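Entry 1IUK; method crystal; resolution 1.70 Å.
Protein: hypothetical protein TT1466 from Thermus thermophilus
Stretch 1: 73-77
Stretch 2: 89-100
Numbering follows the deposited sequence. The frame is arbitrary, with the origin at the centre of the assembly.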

# COMPACT_ATOMS: atom_id res chain seq x y z
N ILE A 73 5.44 3.13 -2.11
CA ILE A 73 4.80 2.43 -1.00
C ILE A 73 3.66 1.57 -1.51
O ILE A 73 2.82 2.03 -2.30
CB ILE A 73 4.19 3.41 0.03
CG1 ILE A 73 5.29 4.34 0.57
CG2 ILE A 73 3.52 2.63 1.17
CD1 ILE A 73 4.80 5.32 1.62
N LEU A 74 3.63 0.30 -1.09
CA LEU A 74 2.54 -0.58 -1.48
C LEU A 74 1.70 -0.73 -0.20
O LEU A 74 2.11 -1.40 0.74
CB LEU A 74 3.04 -1.95 -1.94
CG LEU A 74 1.91 -2.93 -2.32
CD1 LEU A 74 1.22 -2.44 -3.58
CD2 LEU A 74 2.46 -4.32 -2.52
N ASP A 75 0.55 -0.05 -0.17
CA ASP A 75 -0.36 -0.09 0.99
C ASP A 75 -1.29 -1.27 0.73
O ASP A 75 -2.12 -1.22 -0.17
CB ASP A 75 -1.15 1.22 1.05
CG ASP A 75 -1.77 1.48 2.42
OD1 ASP A 75 -1.39 0.83 3.43
OD2 ASP A 75 -2.64 2.37 2.48
N VAL A 76 -1.11 -2.32 1.52
CA VAL A 76 -1.85 -3.56 1.37
C VAL A 76 -3.05 -3.73 2.29
O VAL A 76 -2.92 -3.75 3.52
CB VAL A 76 -0.90 -4.79 1.57
CG1 VAL A 76 -1.63 -6.09 1.24
CG2 VAL A 76 0.33 -4.63 0.69
N PHE A 77 -4.22 -3.88 1.68
CA PHE A 77 -5.45 -4.08 2.43
C PHE A 77 -5.98 -5.51 2.27
O PHE A 77 -6.98 -5.87 2.89
CB PHE A 77 -6.52 -3.08 1.95
CG PHE A 77 -6.28 -1.66 2.42
CD1 PHE A 77 -6.82 -1.21 3.63
CD2 PHE A 77 -5.52 -0.79 1.65
CE1 PHE A 77 -6.59 0.10 4.06
CE2 PHE A 77 -5.29 0.53 2.08
CZ PHE A 77 -5.83 0.97 3.29
N GLU A 89 3.60 -11.19 -7.87
CA GLU A 89 3.45 -9.85 -8.45
C GLU A 89 4.06 -8.77 -7.54
O GLU A 89 4.51 -7.73 -8.02
CB GLU A 89 1.97 -9.55 -8.73
CG GLU A 89 1.10 -9.45 -7.50
CD GLU A 89 -0.22 -8.73 -7.78
OE1 GLU A 89 -0.43 -8.24 -8.91
OE2 GLU A 89 -1.06 -8.65 -6.86
N VAL A 90 4.08 -9.02 -6.24
CA VAL A 90 4.66 -8.07 -5.29
C VAL A 90 6.17 -8.04 -5.50
O VAL A 90 6.76 -6.98 -5.70
CB VAL A 90 4.33 -8.47 -3.81
CG1 VAL A 90 5.20 -7.69 -2.84
CG2 VAL A 90 2.85 -8.20 -3.51
N LEU A 91 6.79 -9.21 -5.48
CA LEU A 91 8.23 -9.30 -5.68
C LEU A 91 8.65 -8.76 -7.04
O LEU A 91 9.71 -8.17 -7.18
CB LEU A 91 8.69 -10.75 -5.52
CG LEU A 91 8.57 -11.27 -4.08
CD1 LEU A 91 8.79 -12.78 -4.07
CD2 LEU A 91 9.58 -10.58 -3.17
N ALA A 92 7.80 -8.94 -8.05
CA ALA A 92 8.09 -8.45 -9.40
C ALA A 92 8.05 -6.93 -9.49
O ALA A 92 8.89 -6.31 -10.15
CB ALA A 92 7.10 -9.05 -10.38
N LEU A 93 7.06 -6.33 -8.84
CA LEU A 93 6.91 -4.89 -8.85
C LEU A 93 8.04 -4.24 -8.05
O LEU A 93 8.52 -3.15 -8.40
CB LEU A 93 5.57 -4.49 -8.23
CG LEU A 93 5.33 -3.01 -7.90
CD1 LEU A 93 4.77 -2.30 -9.12
CD2 LEU A 93 4.37 -2.90 -6.71
N ARG A 94 8.47 -4.94 -7.00
CA ARG A 94 9.51 -4.47 -6.09
C ARG A 94 9.25 -3.02 -5.63
O ARG A 94 9.99 -2.09 -5.99
CB ARG A 94 10.90 -4.57 -6.74
CG ARG A 94 11.90 -5.35 -5.88
CD ARG A 94 13.34 -5.31 -6.43
NE ARG A 94 14.33 -5.11 -5.37
CZ ARG A 94 14.53 -5.95 -4.36
NH1 ARG A 94 13.81 -7.06 -4.25
NH2 ARG A 94 15.45 -5.68 -3.44
N PRO A 95 8.20 -2.82 -4.81
CA PRO A 95 7.89 -1.47 -4.32
C PRO A 95 8.98 -1.10 -3.32
O PRO A 95 9.64 -1.99 -2.79
CB PRO A 95 6.53 -1.64 -3.65
CG PRO A 95 6.57 -3.03 -3.14
CD PRO A 95 7.29 -3.81 -4.23
N GLY A 96 9.15 0.20 -3.07
CA GLY A 96 10.17 0.63 -2.13
C GLY A 96 9.91 0.20 -0.70
O GLY A 96 10.83 0.03 0.09
N LEU A 97 8.63 0.03 -0.36
CA LEU A 97 8.24 -0.36 0.99
C LEU A 97 6.86 -1.02 0.94
O LEU A 97 6.00 -0.58 0.17
CB LEU A 97 8.16 0.90 1.87
CG LEU A 97 7.59 0.80 3.29
CD1 LEU A 97 8.52 -0.02 4.16
CD2 LEU A 97 7.45 2.19 3.86
N VAL A 98 6.67 -2.09 1.72
CA VAL A 98 5.38 -2.77 1.77
C VAL A 98 4.75 -2.50 3.13
O VAL A 98 5.36 -2.73 4.17
CB VAL A 98 5.51 -4.30 1.55
CG1 VAL A 98 4.19 -5.00 1.88
CG2 VAL A 98 5.88 -4.56 0.11
N TRP A 99 3.53 -1.99 3.09
CA TRP A 99 2.79 -1.62 4.29
C TRP A 99 1.55 -2.48 4.46
O TRP A 99 0.59 -2.34 3.70
CB TRP A 99 2.37 -0.14 4.18
CG TRP A 99 1.83 0.48 5.44
CD1 TRP A 99 0.60 0.24 6.01
CD2 TRP A 99 2.50 1.40 6.30
NE1 TRP A 99 0.48 0.96 7.18
CE2 TRP A 99 1.63 1.68 7.38
CE3 TRP A 99 3.76 2.02 6.26
CZ2 TRP A 99 1.98 2.55 8.42
CZ3 TRP A 99 4.11 2.89 7.30
CH2 TRP A 99 3.22 3.15 8.36
N LEU A 100 1.56 -3.38 5.44
CA LEU A 100 0.39 -4.23 5.67
C LEU A 100 -0.54 -3.48 6.62
O LEU A 100 -0.15 -3.15 7.75
CB LEU A 100 0.80 -5.56 6.29
CG LEU A 100 1.81 -6.38 5.47
CD1 LEU A 100 2.02 -7.74 6.16
CD2 LEU A 100 1.32 -6.55 4.02

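Strand 73-76 runs parallel to the strand that includes Val-98 to Leu-100, and a ladder of three backbone hydrogen bonds joins them. Leu-74 N donates to Leu-97 O, Trp-99 N to Leu-74 O, and Val-76 N to Trp-99 O, each at 2.8 Å and nearly linear. Leu-74 thus uses both its amide and its carbonyl, as the alternating register of a parallel pair requires.

Leu-74 also covers the most surface. Its side chain (chi1 t, chi2 p) leaves the sheet on the face shared with Val-76, Val-98 and Leu-100, where the helix and the loop after it pack. Leu-74 CD2 meets Val-90 CG2 at 4.0 Å, Leu-74 CD1 lies 4.5 Å from Leu-93 CD2, and Leu-74 CB rests 3.9 Å from Pro-95 CG. A branched apolar side chain suits this buried place, where it packs against Val-90 and Leu-93 of the helix and against Pro-95. Farther along, Val-76 CB packs 3.7 Å from Leu-100 CD2, a compact aliphatic pairing between neighbouring strands.

Trp-99 occupies the other face with Asp-75. Trp-99 CB lies 4.2 Å from Ile-73 CG2, while Asp-75 OD1 approaches Trp-99 CD1 obliquely at 3.3 Å; the indole nitrogen is satisfied elsewhere in the structure. Ile-73 adds a CA-H...O contact, Ile-73 CA to Leu-97 O at 3.4 Å, and its buried side chain packs against Trp-99 CB and Leu-97, where an apolar residue leaves no polar side-chain group unsatisfied; the two stretches together bury 476 Å².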